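Local coordinates for protein BspA (BspA_V) (Streptococcus agalactiae serotype III, PDB 5DZ8) that probably mediates bacterial adhesion as a cell wall-anchored surface polypeptide of the antigen I/II family, of which this chain is the variable domain, at residues Asn143-Val146 with Phe147-His150. Sequence-based numbering, arbitrary orientation.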
ATOM      1  N   ASN A 143      -0.217  11.857  26.738  1.00 32.02           N
ATOM      2  CA  ASN A 143      -0.788  11.534  25.426  1.00 35.76           C
ATOM      3  C   ASN A 143      -1.524  10.216  25.413  1.00 32.17           C
ATOM      4  O   ASN A 143      -0.959   9.179  25.723  1.00 31.77           O
ATOM      5  CB  ASN A 143       0.318  11.544  24.389  1.00 36.11           C
ATOM      6  CG  ASN A 143       0.932  12.907  24.260  1.00 34.48           C
ATOM      7  OD1 ASN A 143       0.280  13.926  24.487  1.00 39.34           O
ATOM      8  ND2 ASN A 143       2.180  12.939  23.977  1.00 39.77           N
ATOM      9  N   VAL A 144      -2.812  10.297  25.125  1.00 32.02           N
ATOM     10  CA  VAL A 144      -3.735   9.151  25.180  1.00 33.36           C
ATOM     11  C   VAL A 144      -4.285   8.938  23.776  1.00 30.61           C
ATOM     12  O   VAL A 144      -4.978   9.796  23.245  1.00 29.61           O
ATOM     13  CB  VAL A 144      -4.859   9.470  26.152  1.00 38.65           C
ATOM     14  CG1 VAL A 144      -5.891   8.368  26.185  1.00 41.88           C
ATOM     15  CG2 VAL A 144      -4.298   9.699  27.544  1.00 38.05           C
ATOM     16  N   GLU A 145      -3.835   7.879  23.114  1.00 33.52           N
ATOM     17  CA  GLU A 145      -4.356   7.494  21.785  1.00 34.38           C
ATOM     18  C   GLU A 145      -5.851   7.290  21.812  1.00 34.65           C
ATOM     19  O   GLU A 145      -6.378   6.570  22.663  1.00 34.44           O
ATOM     20  CB  GLU A 145      -3.720   6.208  21.335  1.00 37.72           C
ATOM     21  CG  GLU A 145      -4.110   5.732  19.953  1.00 43.19           C
ATOM     22  CD  GLU A 145      -3.343   4.481  19.567  1.00 49.76           C
ATOM     23  OE1 GLU A 145      -3.276   3.537  20.400  1.00 59.43           O
ATOM     24  OE2 GLU A 145      -2.802   4.436  18.442  1.00 51.45           O
ATOM     25  N   VAL A 146      -6.556   7.952  20.906  1.00 32.86           N
ATOM     26  CA  VAL A 146      -8.017   7.749  20.811  1.00 32.10           C
ATOM     27  C   VAL A 146      -8.422   7.188  19.464  1.00 30.58           C
ATOM     28  O   VAL A 146      -9.510   6.648  19.355  1.00 31.77           O
ATOM     29  CB  VAL A 146      -8.821   9.030  21.194  1.00 29.77           C
ATOM     30  CG1 VAL A 146      -8.511   9.410  22.647  1.00 30.61           C
ATOM     31  CG2 VAL A 146      -8.420  10.217  20.315  1.00 30.35           C
ATOM     32  N   PHE A 147      -7.588   7.354  18.435  1.00 30.45           N
ATOM     33  CA  PHE A 147      -7.755   6.613  17.187  1.00 29.78           C
ATOM     34  C   PHE A 147      -6.492   6.656  16.404  1.00 31.83           C
ATOM     35  O   PHE A 147      -5.556   7.316  16.825  1.00 31.53           O
ATOM     36  CB  PHE A 147      -8.965   7.110  16.365  1.00 30.73           C
ATOM     37  CG  PHE A 147      -8.930   8.583  15.982  1.00 30.26           C
ATOM     38  CD1 PHE A 147      -8.290   9.002  14.854  1.00 31.44           C
ATOM     39  CD2 PHE A 147      -9.615   9.513  16.710  1.00 29.57           C
ATOM     40  CE1 PHE A 147      -8.305  10.323  14.484  1.00 30.31           C
ATOM     41  CE2 PHE A 147      -9.626  10.846  16.374  1.00 26.29           C
ATOM     42  CZ  PHE A 147      -8.942  11.262  15.278  1.00 27.54           C
ATOM     43  N   LYS A 148      -6.432   5.919  15.285  1.00 35.96           N
ATOM     44  CA  LYS A 148      -5.232   5.916  14.447  1.00 36.32           C
ATOM     45  C   LYS A 148      -5.576   6.436  13.117  1.00 32.37           C
ATOM     46  O   LYS A 148      -6.711   6.358  12.751  1.00 29.49           O
ATOM     47  CB  LYS A 148      -4.661   4.519  14.258  1.00 41.63           C
ATOM     48  CG  LYS A 148      -4.153   3.868  15.512  1.00 44.25           C
ATOM     49  CD  LYS A 148      -3.378   2.607  15.166  1.00 47.56           C
ATOM     50  CE  LYS A 148      -3.326   1.629  16.317  1.00 48.91           C
ATOM     51  NZ  LYS A 148      -2.365   2.085  17.334  1.00 50.85           N
ATOM     52  N   ILE A 149      -4.554   6.897  12.392  1.00 34.24           N
ATOM     53  CA  ILE A 149      -4.676   7.470  11.054  1.00 35.54           C
ATOM     54  C   ILE A 149      -3.592   6.950  10.124  1.00 37.04           C
ATOM     55  O   ILE A 149      -2.426   6.861  10.534  1.00 37.77           O
ATOM     56  CB  ILE A 149      -4.514   8.992  11.062  1.00 38.51           C
ATOM     57  CG1 ILE A 149      -5.596   9.652  11.907  1.00 47.08           C
ATOM     58  CG2 ILE A 149      -4.675   9.554   9.657  1.00 42.26           C
ATOM     59  CD1 ILE A 149      -5.171  11.010  12.454  1.00 49.24           C
ATOM     60  N   HIS A 150      -3.985   6.614   8.889  1.00 36.63           N
ATOM     61  CA  HIS A 150      -3.065   6.222   7.817  1.00 39.04           C
ATOM     62  C   HIS A 150      -3.247   7.177   6.642  1.00 38.01           C
ATOM     63  O   HIS A 150      -4.338   7.417   6.161  1.00 38.01           O
ATOM     64  CB  HIS A 150      -3.262   4.777   7.313  1.00 40.59           C
ATOM     65  CG  HIS A 150      -3.074   3.717   8.351  1.00 44.75           C
ATOM     66  ND1 HIS A 150      -3.475   2.406   8.161  1.00 44.65           N
ATOM     67  CD2 HIS A 150      -2.550   3.767   9.601  1.00 48.39           C
ATOM     68  CE1 HIS A 150      -3.203   1.699   9.246  1.00 45.73           C
ATOM     69  NE2 HIS A 150      -2.629   2.496  10.130  1.00 49.05           N
TER
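E145 and K148, three residues apart on one strand, form a salt bridge. K148 NZ donates a hydrogen bond to E145 OE2 at 2.6 Å. It reaches the oxygen from its syn side, 22° out of the carboxylate plane. E145 CG lies anti to the backbone N (chi1 -177°), and the extended chain brings the carboxylate within reach of K148. The lysine turns its ammonium in with a bend at chi4, and its CG packs 3.3 Å from E145 OE2. The same oxygen is hydrogen-bonded to S160 OG of the second subunit, so two bonds hold it.

The apolar contact is between neighbours. V146 CG2 lies 3.9 Å from F147 CD2. The backbone angles of V146 and F147 are consistent with a classic beta bulge. Both side chains lie on the inner side, and E145 and K148 on the other. The short axes of 144-146 and 147-150 differ by 69°.

Inward, V146 meets L129 of strand 119-135 and I8 of strand 4-12, and F147 meets L127 of strand 119-135. F147 also touches V100 of the adjacent strand 94-101. K148 and H150 pair by backbone with L101 and R99 of that strand. On the other edge, an antiparallel strand of the second subunit continues the sheet across the interface.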